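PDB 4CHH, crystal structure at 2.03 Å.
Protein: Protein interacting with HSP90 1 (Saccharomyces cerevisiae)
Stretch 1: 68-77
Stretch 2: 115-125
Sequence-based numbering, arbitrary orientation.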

ATOM      1  N   LEU A  68      -3.394  10.484  -9.539  1.00 20.73           N
ATOM      2  CA  LEU A  68      -3.188  11.624  -8.637  1.00 21.11           C
ATOM      3  C   LEU A  68      -2.033  11.431  -7.645  1.00 21.68           C
ATOM      4  O   LEU A  68      -1.639  12.390  -6.973  1.00 21.07           O
ATOM      5  N   VAL A  69      -1.531  10.198  -7.518  1.00 16.22           N
ATOM      6  CA  VAL A  69      -0.422   9.851  -6.638  1.00 15.21           C
ATOM      7  C   VAL A  69       0.862  10.214  -7.391  1.00 20.35           C
ATOM      8  O   VAL A  69       0.990   9.869  -8.576  1.00 19.46           O
ATOM      9  N   PRO A  70       1.837  10.876  -6.738  1.00 18.33           N
ATOM     10  CA  PRO A  70       3.117  11.124  -7.415  1.00 18.09           C
ATOM     11  C   PRO A  70       3.762   9.835  -7.935  1.00 22.59           C
ATOM     12  O   PRO A  70       3.478   8.719  -7.466  1.00 19.18           O
ATOM     13  N   LYS A  71       4.606   9.993  -8.941  1.00 20.86           N
ATOM     14  CA  LYS A  71       5.300   8.854  -9.518  1.00 21.36           C
ATOM     15  C   LYS A  71       6.812   9.185  -9.623  1.00 25.29           C
ATOM     16  O   LYS A  71       7.170  10.372  -9.570  1.00 24.88           O
ATOM     17  N   PRO A  72       7.724   8.176  -9.647  1.00 20.48           N
ATOM     18  CA  PRO A  72       9.162   8.502  -9.788  1.00 20.94           C
ATOM     19  C   PRO A  72       9.429   9.353 -11.036  1.00 25.77           C
ATOM     20  O   PRO A  72       8.765   9.184 -12.070  1.00 25.65           O
ATOM     21  N   GLU A  73      10.429  10.219 -10.955  1.00 24.98           N
ATOM     22  CA  GLU A  73      10.868  11.054 -12.077  1.00 25.63           C
ATOM     23  C   GLU A  73      11.595  10.193 -13.118  1.00 28.54           C
ATOM     24  O   GLU A  73      11.459  10.438 -14.315  1.00 28.15           O
ATOM     25  N   VAL A  74      12.315   9.149 -12.652  1.00 24.82           N
ATOM     26  CA  VAL A  74      13.020   8.189 -13.501  1.00 23.10           C
ATOM     27  C   VAL A  74      12.032   7.074 -13.898  1.00 25.33           C
ATOM     28  O   VAL A  74      11.516   6.365 -13.025  1.00 22.88           O
ATOM     29  N   ASP A  75      11.799   6.923 -15.215  1.00 23.11           N
ATOM     30  CA  ASP A  75      10.934   5.906 -15.824  1.00 23.77           C
ATOM     31  C   ASP A  75      11.451   4.501 -15.497  1.00 24.37           C
ATOM     32  O   ASP A  75      12.663   4.318 -15.401  1.00 22.57           O
ATOM     33  N   PHE A  76      10.547   3.511 -15.306  1.00 20.67           N
ATOM     34  CA  PHE A  76      11.003   2.170 -14.931  1.00 18.33           C
ATOM     35  C   PHE A  76      11.682   1.454 -16.085  1.00 23.72           C
ATOM     36  O   PHE A  76      11.090   1.160 -17.123  1.00 23.34           O
ATOM     37  N   ASN A  77      12.944   1.165 -15.845  1.00 21.25           N
ATOM     38  CA  ASN A  77      13.856   0.373 -16.656  1.00 20.56           C
ATOM     39  C   ASN A  77      14.686  -0.392 -15.626  1.00 21.70           C
ATOM     40  O   ASN A  77      15.356   0.243 -14.800  1.00 19.16           O
ATOM     41  N   CYS A 115      -3.158   0.896   0.230  1.00 10.30           N
ATOM     42  CA  CYS A 115      -1.854   1.446  -0.195  1.00 11.73           C
ATOM     43  C   CYS A 115      -2.003   1.848  -1.654  1.00 15.91           C
ATOM     44  O   CYS A 115      -2.039   0.977  -2.520  1.00 16.35           O
ATOM     45  N   CYS A 116      -2.118   3.159  -1.920  1.00 13.54           N
ATOM     46  CA  CYS A 116      -2.382   3.711  -3.235  1.00 13.70           C
ATOM     47  C   CYS A 116      -1.119   4.219  -3.904  1.00 15.99           C
ATOM     48  O   CYS A 116      -0.380   5.028  -3.347  1.00 18.05           O
ATOM     49  N   ILE A 117      -0.889   3.749  -5.123  1.00 12.14           N
ATOM     50  CA  ILE A 117       0.284   4.136  -5.906  1.00 13.43           C
ATOM     51  C   ILE A 117      -0.188   4.803  -7.188  1.00 16.49           C
ATOM     52  O   ILE A 117      -1.384   4.763  -7.501  1.00 14.31           O
ATOM     53  N   ASN A 118       0.743   5.403  -7.936  1.00 15.30           N
ATOM     54  CA  ASN A 118       0.397   5.999  -9.212  1.00 14.55           C
ATOM     55  C   ASN A 118      -0.029   4.892 -10.163  1.00 17.57           C
ATOM     56  O   ASN A 118       0.560   3.819 -10.155  1.00 16.22           O
ATOM     57  N   SER A 119      -1.028   5.171 -10.995  1.00 14.49           N
ATOM     58  CA  SER A 119      -1.569   4.250 -11.982  1.00 15.72           C
ATOM     59  C   SER A 119      -0.505   3.686 -12.955  1.00 22.00           C
ATOM     60  O   SER A 119      -0.593   2.507 -13.322  1.00 22.44           O
ATOM     61  N   ASP A 120       0.490   4.507 -13.365  1.00 20.11           N
ATOM     62  CA  ASP A 120       1.564   4.035 -14.256  1.00 20.46           C
ATOM     63  C   ASP A 120       2.408   2.983 -13.549  1.00 22.51           C
ATOM     64  O   ASP A 120       2.713   1.956 -14.150  1.00 23.28           O
ATOM     65  N   CYS A 121       2.704   3.201 -12.254  1.00 18.56           N
ATOM     66  CA  CYS A 121       3.476   2.275 -11.410  1.00 18.50           C
ATOM     67  C   CYS A 121       2.736   0.952 -11.234  1.00 18.97           C
ATOM     68  O   CYS A 121       3.386  -0.086 -11.200  1.00 16.87           O
ATOM     69  N   SER A 122       1.378   0.976 -11.189  1.00 15.91           N
ATOM     70  CA  SER A 122       0.570  -0.245 -11.095  1.00 15.30           C
ATOM     71  C   SER A 122       0.742  -1.103 -12.353  1.00 19.65           C
ATOM     72  O   SER A 122       0.610  -2.321 -12.278  1.00 19.75           O
ATOM     73  N   ARG A 123       1.032  -0.464 -13.511  1.00 18.62           N
ATOM     74  CA  ARG A 123       1.253  -1.177 -14.773  1.00 18.25           C
ATOM     75  C   ARG A 123       2.672  -1.752 -14.821  1.00 21.02           C
ATOM     76  O   ARG A 123       2.861  -2.841 -15.342  1.00 20.70           O
ATOM     77  N   TRP A 124       3.657  -1.044 -14.272  1.00 19.30           N
ATOM     78  CA  TRP A 124       5.055  -1.520 -14.231  1.00 19.27           C
ATOM     79  C   TRP A 124       5.162  -2.831 -13.461  1.00 22.72           C
ATOM     80  O   TRP A 124       5.886  -3.725 -13.881  1.00 20.17           O
ATOM     81  N   ILE A 125       4.449  -2.930 -12.304  1.00 19.57           N
ATOM     82  CA  ILE A 125       4.534  -4.107 -11.430  1.00 19.68           C
ATOM     83  C   ILE A 125       3.780  -5.324 -12.041  1.00 27.64           C
ATOM     84  O   ILE A 125       3.969  -6.437 -11.552  1.00 27.22           O
TER

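Residues 68-77 form an irregular segment that runs past a strand and the start of a helix in residues 115-125. Together the two bury about 560 Å².

Apolar packing begins at V69. Its side chain is buried, has chi1 t and points toward the second stretch. V69 CG2 lies 3.7 Å from C116 SG; C116 also has chi1 t. The CA-to-CB bond of I117 (p, t) points away. That of P72 points sideways, with P72 CD 3.6 Å from C121 SG and 3.9 Å from W124 CZ3. C121 has chi1 m.

W124 (chi1 m, chi2 -23°) points in and has the largest covered area of any residue here. F76 CB lies over one face of the indole, 3.5 Å from W124 CD2. This is a CH-pi contact. The end of the F76 side chain (chi1 t) leads away. Its ring and the W124 five-membered ring form an oblique pair, with planes at 35°. P72 CD sits at the edge of the indole.

Two direct hydrogen bonds cross the contact. N118 ND2 donates to V69 O at 2.7 Å. The N118 side chain (chi1 t) also caps the helix: N118 OD1 accepts from D120 N at 2.9 Å. One amide therefore serves both stretches. K71 (p, t, m, t) points in. Its chain bends at chi3, and K71 NZ lies 2.8 Å from D120 OD2 in a salt bridge. D120 has chi1 m. Along the way, K71 CE passes 4.0 Å from W124 CZ2.

Two waters complete the polar links. Water 1 donates to P70 O and accepts from N118 N, joining the two backbones. Water 2 donates to D75 OD1 and accepts from W124 NE1. D75 (chi1 t) starts sideways, but its end comes nearer.

L68, E73 and N77 make no contact across.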

ATOM      1  CB  LEU A  68      -4.500  11.869  -7.859  1.00 22.25           C
ATOM      2  CG  LEU A  68      -5.493  12.896  -8.429  1.00 28.17           C
ATOM      3  CD1 LEU A  68      -6.013  12.499  -9.803  1.00 28.05           C
ATOM      4  CD2 LEU A  68      -6.667  13.066  -7.497  1.00 31.50           C
ATOM      5  CB  VAL A  69      -0.428   8.340  -6.204  1.00 18.30           C
ATOM      6  CG1 VAL A  69       0.768   7.992  -5.309  1.00 17.25           C
ATOM      7  CG2 VAL A  69      -1.742   7.937  -5.528  1.00 18.09           C
ATOM      8  CB  PRO A  70       3.990  11.739  -6.319  1.00 19.77           C
ATOM      9  CG  PRO A  70       3.018  12.330  -5.350  1.00 24.11           C
ATOM     10  CD  PRO A  70       1.857  11.375  -5.349  1.00 19.79           C
ATOM     11  CB  LYS A  71       4.679   8.450 -10.867  1.00 23.85           C
ATOM     12  CG  LYS A  71       4.815   9.455 -11.997  1.00 36.06           C
ATOM     13  CD  LYS A  71       4.296   8.904 -13.331  1.00 36.80           C
ATOM     14  CE  LYS A  71       5.270   7.968 -14.027  1.00 35.85           C
ATOM     15  NZ  LYS A  71       4.979   7.854 -15.489  1.00 31.88           N
ATOM     16  CB  PRO A  72       9.809   7.108  -9.943  1.00 21.86           C
ATOM     17  CG  PRO A  72       8.849   6.181  -9.290  1.00 24.81           C
ATOM     18  CD  PRO A  72       7.515   6.720  -9.694  1.00 20.99           C
ATOM     19  CB  GLU A  73      11.755  12.201 -11.586  1.00 27.11           C
ATOM     20  CG  GLU A  73      10.949  13.334 -10.968  1.00 41.87           C
ATOM     21  CD  GLU A  73      11.750  14.536 -10.496  1.00 66.06           C
ATOM     22  OE1 GLU A  73      12.739  14.353  -9.748  1.00 58.78           O
ATOM     23  OE2 GLU A  73      11.386  15.669 -10.886  1.00 61.68           O
ATOM     24  CB  VAL A  74      14.300   7.607 -12.825  1.00 25.51           C
ATOM     25  CG1 VAL A  74      14.931   6.530 -13.697  1.00 23.82           C
ATOM     26  CG2 VAL A  74      15.319   8.709 -12.510  1.00 25.60           C
ATOM     27  CB  ASP A  75      10.879   6.119 -17.359  1.00 26.51           C
ATOM     28  CG  ASP A  75       9.805   5.312 -18.074  1.00 41.30           C
ATOM     29  OD1 ASP A  75       8.724   5.074 -17.463  1.00 41.40           O
ATOM     30  OD2 ASP A  75      10.039   4.914 -19.239  1.00 48.57           O
ATOM     31  CB  PHE A  76       9.908   1.260 -14.324  1.00 18.73           C
ATOM     32  CG  PHE A  76      10.456  -0.107 -13.932  1.00 18.54           C
ATOM     33  CD1 PHE A  76      11.361  -0.240 -12.880  1.00 18.01           C
ATOM     34  CD2 PHE A  76      10.123  -1.245 -14.660  1.00 20.28           C
ATOM     35  CE1 PHE A  76      11.933  -1.481 -12.572  1.00 18.58           C
ATOM     36  CE2 PHE A  76      10.677  -2.493 -14.331  1.00 21.95           C
ATOM     37  CZ  PHE A  76      11.587  -2.599 -13.296  1.00 18.69           C
ATOM     38  CB  ASN A  77      14.681   1.260 -17.586  1.00 21.03           C
ATOM     39  CG  ASN A  77      15.619   0.483 -18.488  1.00 54.21           C
ATOM     40  OD1 ASN A  77      16.521  -0.239 -18.037  1.00 47.82           O
ATOM     41  ND2 ASN A  77      15.449   0.639 -19.787  1.00 50.60           N
ATOM     42  CB  CYS A 115      -0.733   0.415  -0.004  1.00 12.99           C
ATOM     43  SG  CYS A 115      -0.199   0.204   1.709  1.00 17.42           S
ATOM     44  CB  CYS A 116      -3.438   4.817  -3.130  1.00 14.60           C
ATOM     45  SG  CYS A 116      -4.213   5.256  -4.698  1.00 18.56           S
ATOM     46  CB  ILE A 117       1.218   2.912  -6.188  1.00 16.64           C
ATOM     47  CG1 ILE A 117       0.494   1.830  -7.077  1.00 17.77           C
ATOM     48  CG2 ILE A 117       1.785   2.347  -4.875  1.00 17.06           C
ATOM     49  CD1 ILE A 117       1.337   0.629  -7.542  1.00 17.78           C
ATOM     50  CB  ASN A 118       1.571   6.783  -9.780  1.00 14.03           C
ATOM     51  CG  ASN A 118       1.262   7.453 -11.082  1.00 29.21           C
ATOM     52  OD1 ASN A 118       1.498   6.885 -12.156  1.00 22.64           O
ATOM     53  ND2 ASN A 118       0.664   8.647 -11.014  1.00 23.77           N
ATOM     54  CB  SER A 119      -2.657   4.966 -12.759  1.00 18.45           C
ATOM     55  OG  SER A 119      -3.714   5.224 -11.855  1.00 19.17           O
ATOM     56  CB  ASP A 120       2.455   5.193 -14.759  1.00 22.65           C
ATOM     57  CG  ASP A 120       1.732   6.226 -15.623  1.00 32.82           C
ATOM     58  OD1 ASP A 120       0.577   5.954 -16.056  1.00 32.66           O
ATOM     59  OD2 ASP A 120       2.309   7.300 -15.861  1.00 32.39           O
ATOM     60  CB  CYS A 121       3.807   2.913 -10.064  1.00 19.27           C
ATOM     61  SG  CYS A 121       4.713   4.475 -10.201  1.00 23.73           S
ATOM     62  CB  SER A 122      -0.902   0.086 -10.852  1.00 17.37           C
ATOM     63  OG  SER A 122      -1.627   0.366 -12.040  1.00 21.48           O
ATOM     64  CB  ARG A 123       0.964  -0.266 -15.989  1.00 18.99           C
ATOM     65  CG  ARG A 123      -0.540   0.037 -16.226  1.00 20.78           C
ATOM     66  CD  ARG A 123      -1.437  -0.453 -15.098  1.00 28.49           C
ATOM     67  NE  ARG A 123      -2.095  -1.699 -15.412  1.00 35.98           N
ATOM     68  CZ  ARG A 123      -2.799  -2.429 -14.557  1.00 38.63           C
ATOM     69  NH1 ARG A 123      -2.912  -2.056 -13.286  1.00 27.29           N
ATOM     70  NH2 ARG A 123      -3.367  -3.549 -14.953  1.00 29.84           N
ATOM     71  CB  TRP A 124       5.976  -0.486 -13.540  1.00 17.73           C
ATOM     72  CG  TRP A 124       6.114   0.851 -14.208  1.00 18.43           C
ATOM     73  CD1 TRP A 124       5.895   1.144 -15.523  1.00 21.60           C
ATOM     74  CD2 TRP A 124       6.611   2.055 -13.606  1.00 17.72           C
ATOM     75  NE1 TRP A 124       6.134   2.477 -15.755  1.00 21.43           N
ATOM     76  CE2 TRP A 124       6.599   3.056 -14.603  1.00 21.53           C
ATOM     77  CE3 TRP A 124       7.057   2.389 -12.311  1.00 18.87           C
ATOM     78  CZ2 TRP A 124       7.038   4.364 -14.360  1.00 20.23           C
ATOM     79  CZ3 TRP A 124       7.508   3.683 -12.074  1.00 20.46           C
ATOM     80  CH2 TRP A 124       7.456   4.666 -13.079  1.00 20.98           C
ATOM     81  CB  ILE A 125       4.129  -3.793  -9.960  1.00 20.62           C
ATOM     82  CG1 ILE A 125       2.637  -3.340  -9.852  1.00 19.85           C
ATOM     83  CG2 ILE A 125       5.102  -2.752  -9.376  1.00 18.40           C
ATOM     84  CD1 ILE A 125       2.046  -3.288  -8.464  1.00 21.45           C
TER
HETATM   85  O   HOH W   1       3.375   5.873  -7.062  1.00 16.16           O
HETATM   86  O   HOH W   2       6.408   3.907 -18.324  1.00 43.22           O